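Side-chain contact in MutT/nudix family protein (Shewanella oneidensis, PDB 3GZ5), which probably regulates transcription of NAD metabolism genes in response to ADP-ribose, pairing a Nudix domain with a winged-helix DNA-binding domain: residues Gln158-Ser163 and Val185-Pro190. Numbering follows the deposited sequence.
Sequences QKALYS and VLLGKP
Ala160 sits against two consecutive leucines, and the tight part of the contact is built round its methyl. CB of Ala160 lies 3.7 Å from CD2 of Leu187 and 3.9 Å from CB of Leu186; the small alanine side chain lets the CA atoms of Ala160 and Leu186 come within 6.5 Å of each other. With CG anti to the carbonyl carbon (chi1 -60°), the Leu187 side chain is carried over to the first helix, and chi2 near 180° sets its two methyls. CD2 touches CG of Leu161 (3.9 Å) as well as the Ala160 methyl, while CD1 lies 3.9 Å from Leu161 CD2. The last turn of helix 145-162 thus packs on the C-terminal end of helix 176-187, part of the winged-helix domain that in NrtR proteins binds DNA. Polar bonds flank the apolar patch: Ala160 O accepts from His183, and Leu186 O takes Arg153 and Thr157. Cutting Leu187 back to an alanine is likely to open a gap over the Ala160 methyl and leave Leu161 without its mate here. The looser side holds the isobutyl end of partly exposed Leu161 and the exposed tail, where Gly188, with positive phi (67°), is the C-prime residue of the Schellman motif ending helix 176-187, its N weakly bonded to Val185 O, and Lys189 and Pro190 run on into solvent.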
ATOM      1  N   GLN B 158       4.119 -11.519   0.357  1.00 46.96           N
ATOM      2  CA  GLN B 158       2.652 -11.496   0.428  1.00 46.97           C
ATOM      3  C   GLN B 158       1.993 -11.699  -0.937  1.00 46.30           C
ATOM      4  O   GLN B 158       0.950 -12.347  -1.033  1.00 46.48           O
ATOM      5  CB  GLN B 158       2.102 -10.216   1.085  1.00 47.39           C
ATOM      6  CG  GLN B 158       2.592  -9.940   2.500  1.00 50.96           C
ATOM      7  CD  GLN B 158       2.281 -11.062   3.498  1.00 55.50           C
ATOM      8  OE1 GLN B 158       3.188 -11.800   3.931  1.00 55.37           O
ATOM      9  NE2 GLN B 158       1.000 -11.191   3.870  1.00 55.70           N
ATOM     10  N   LYS B 159       2.576 -11.142  -1.994  1.00 45.93           N
ATOM     11  CA  LYS B 159       2.063 -11.410  -3.332  1.00 45.25           C
ATOM     12  C   LYS B 159       2.112 -12.909  -3.673  1.00 44.41           C
ATOM     13  O   LYS B 159       1.198 -13.414  -4.313  1.00 44.98           O
ATOM     14  CB  LYS B 159       2.825 -10.610  -4.401  1.00 46.00           C
ATOM     15  CG  LYS B 159       2.694  -9.115  -4.289  1.00 46.67           C
ATOM     16  CD  LYS B 159       1.304  -8.633  -4.562  1.00 49.41           C
ATOM     17  CE  LYS B 159       1.289  -7.154  -4.329  1.00 52.52           C
ATOM     18  NZ  LYS B 159       0.030  -6.531  -4.819  1.00 58.97           N
ATOM     19  N   ALA B 160       3.182 -13.601  -3.272  1.00 43.26           N
ATOM     20  CA  ALA B 160       3.318 -15.060  -3.489  1.00 42.79           C
ATOM     21  C   ALA B 160       2.233 -15.848  -2.745  1.00 42.34           C
ATOM     22  O   ALA B 160       1.865 -16.936  -3.152  1.00 42.33           O
ATOM     23  CB  ALA B 160       4.699 -15.551  -3.089  1.00 42.31           C
ATOM     24  N   LEU B 161       1.709 -15.262  -1.674  1.00 42.39           N
ATOM     25  CA  LEU B 161       0.696 -15.903  -0.833  1.00 42.42           C
ATOM     26  C   LEU B 161      -0.729 -15.709  -1.329  1.00 41.93           C
ATOM     27  O   LEU B 161      -1.607 -16.573  -1.119  1.00 41.17           O
ATOM     28  CB  LEU B 161       0.803 -15.376   0.604  1.00 42.51           C
ATOM     29  CG  LEU B 161       1.777 -16.027   1.605  1.00 45.18           C
ATOM     30  CD1 LEU B 161       1.497 -15.456   2.988  1.00 44.34           C
ATOM     31  CD2 LEU B 161       1.664 -17.564   1.663  1.00 45.63           C
ATOM     32  N   TYR B 162      -0.972 -14.566  -1.967  1.00 41.79           N
ATOM     33  CA  TYR B 162      -2.340 -14.177  -2.309  1.00 42.34           C
ATOM     34  C   TYR B 162      -2.589 -13.882  -3.777  1.00 41.54           C
ATOM     35  O   TYR B 162      -3.682 -13.455  -4.113  1.00 41.94           O
ATOM     36  CB  TYR B 162      -2.794 -12.967  -1.477  1.00 43.22           C
ATOM     37  CG  TYR B 162      -2.855 -13.238  -0.003  1.00 44.03           C
ATOM     38  CD1 TYR B 162      -3.906 -13.973   0.555  1.00 46.82           C
ATOM     39  CD2 TYR B 162      -1.849 -12.771   0.841  1.00 47.37           C
ATOM     40  CE1 TYR B 162      -3.953 -14.233   1.933  1.00 47.68           C
ATOM     41  CE2 TYR B 162      -1.885 -13.021   2.213  1.00 49.25           C
ATOM     42  CZ  TYR B 162      -2.937 -13.743   2.745  1.00 48.83           C
ATOM     43  OH  TYR B 162      -2.945 -13.965   4.094  1.00 51.09           O
ATOM     44  N   SER B 163      -1.588 -14.072  -4.633  1.00 41.07           N
ATOM     45  CA  SER B 163      -1.743 -13.782  -6.068  1.00 40.94           C
ATOM     46  C   SER B 163      -0.802 -14.621  -6.943  1.00 40.98           C
ATOM     47  O   SER B 163      -0.040 -15.435  -6.421  1.00 42.04           O
ATOM     48  CB  SER B 163      -1.511 -12.278  -6.342  1.00 41.33           C
ATOM     49  OG  SER B 163      -0.136 -11.936  -6.313  1.00 39.89           O
ATOM     50  N   VAL B 185      10.719 -19.622  -4.095  1.00 49.57           N
ATOM     51  CA  VAL B 185      11.851 -18.735  -3.793  1.00 49.97           C
ATOM     52  C   VAL B 185      11.413 -17.569  -2.892  1.00 50.62           C
ATOM     53  O   VAL B 185      12.143 -17.183  -1.974  1.00 50.31           O
ATOM     54  CB  VAL B 185      12.529 -18.192  -5.079  1.00 50.09           C
ATOM     55  CG1 VAL B 185      13.655 -17.192  -4.751  1.00 49.77           C
ATOM     56  CG2 VAL B 185      13.079 -19.338  -5.905  1.00 50.57           C
ATOM     57  N   LEU B 186      10.224 -17.023  -3.160  1.00 50.98           N
ATOM     58  CA  LEU B 186       9.727 -15.842  -2.440  1.00 51.72           C
ATOM     59  C   LEU B 186       9.282 -16.180  -1.029  1.00 52.28           C
ATOM     60  O   LEU B 186       9.437 -15.377  -0.121  1.00 51.60           O
ATOM     61  CB  LEU B 186       8.582 -15.162  -3.199  1.00 50.94           C
ATOM     62  CG  LEU B 186       9.037 -14.403  -4.443  1.00 51.57           C
ATOM     63  CD1 LEU B 186       7.841 -13.979  -5.313  1.00 48.33           C
ATOM     64  CD2 LEU B 186       9.879 -13.200  -4.030  1.00 49.80           C
ATOM     65  N   LEU B 187       8.710 -17.367  -0.864  1.00 53.37           N
ATOM     66  CA  LEU B 187       8.249 -17.807   0.445  1.00 54.94           C
ATOM     67  C   LEU B 187       9.387 -18.469   1.225  1.00 56.15           C
ATOM     68  O   LEU B 187       9.268 -18.700   2.432  1.00 56.31           O
ATOM     69  CB  LEU B 187       7.020 -18.723   0.331  1.00 54.02           C
ATOM     70  CG  LEU B 187       5.779 -18.121  -0.346  1.00 54.19           C
ATOM     71  CD1 LEU B 187       4.620 -19.126  -0.369  1.00 54.91           C
ATOM     72  CD2 LEU B 187       5.345 -16.851   0.334  1.00 52.87           C
ATOM     73  N   GLY B 188      10.483 -18.746   0.523  1.00 57.86           N
ATOM     74  CA  GLY B 188      11.667 -19.402   1.087  1.00 60.16           C
ATOM     75  C   GLY B 188      11.417 -20.842   1.500  1.00 61.72           C
ATOM     76  O   GLY B 188      12.204 -21.431   2.253  1.00 61.92           O
ATOM     77  N   LYS B 189      10.344 -21.417   0.960  1.00 62.94           N
ATOM     78  CA  LYS B 189       9.747 -22.631   1.488  1.00 64.20           C
ATOM     79  C   LYS B 189       9.199 -23.456   0.327  1.00 64.87           C
ATOM     80  O   LYS B 189       8.422 -22.935  -0.469  1.00 65.02           O
ATOM     81  CB  LYS B 189       8.588 -22.233   2.407  1.00 64.12           C
ATOM     82  CG  LYS B 189       8.082 -23.311   3.335  1.00 65.02           C
ATOM     83  CD  LYS B 189       6.665 -23.007   3.836  1.00 66.56           C
ATOM     84  CE  LYS B 189       6.552 -21.611   4.434  1.00 67.85           C
ATOM     85  NZ  LYS B 189       5.255 -21.396   5.154  1.00 68.47           N
ATOM     86  N   PRO B 190       9.615 -24.733   0.209  1.00 65.40           N
ATOM     87  CA  PRO B 190       8.974 -25.610  -0.775  1.00 65.71           C
ATOM     88  C   PRO B 190       7.469 -25.554  -0.603  1.00 65.63           C
ATOM     89  O   PRO B 190       6.988 -25.471   0.522  1.00 65.83           O
ATOM     90  CB  PRO B 190       9.499 -27.003  -0.406  1.00 65.57           C
ATOM     91  CG  PRO B 190      10.835 -26.743   0.198  1.00 66.16           C
ATOM     92  CD  PRO B 190      10.713 -25.416   0.926  1.00 65.83           C
TER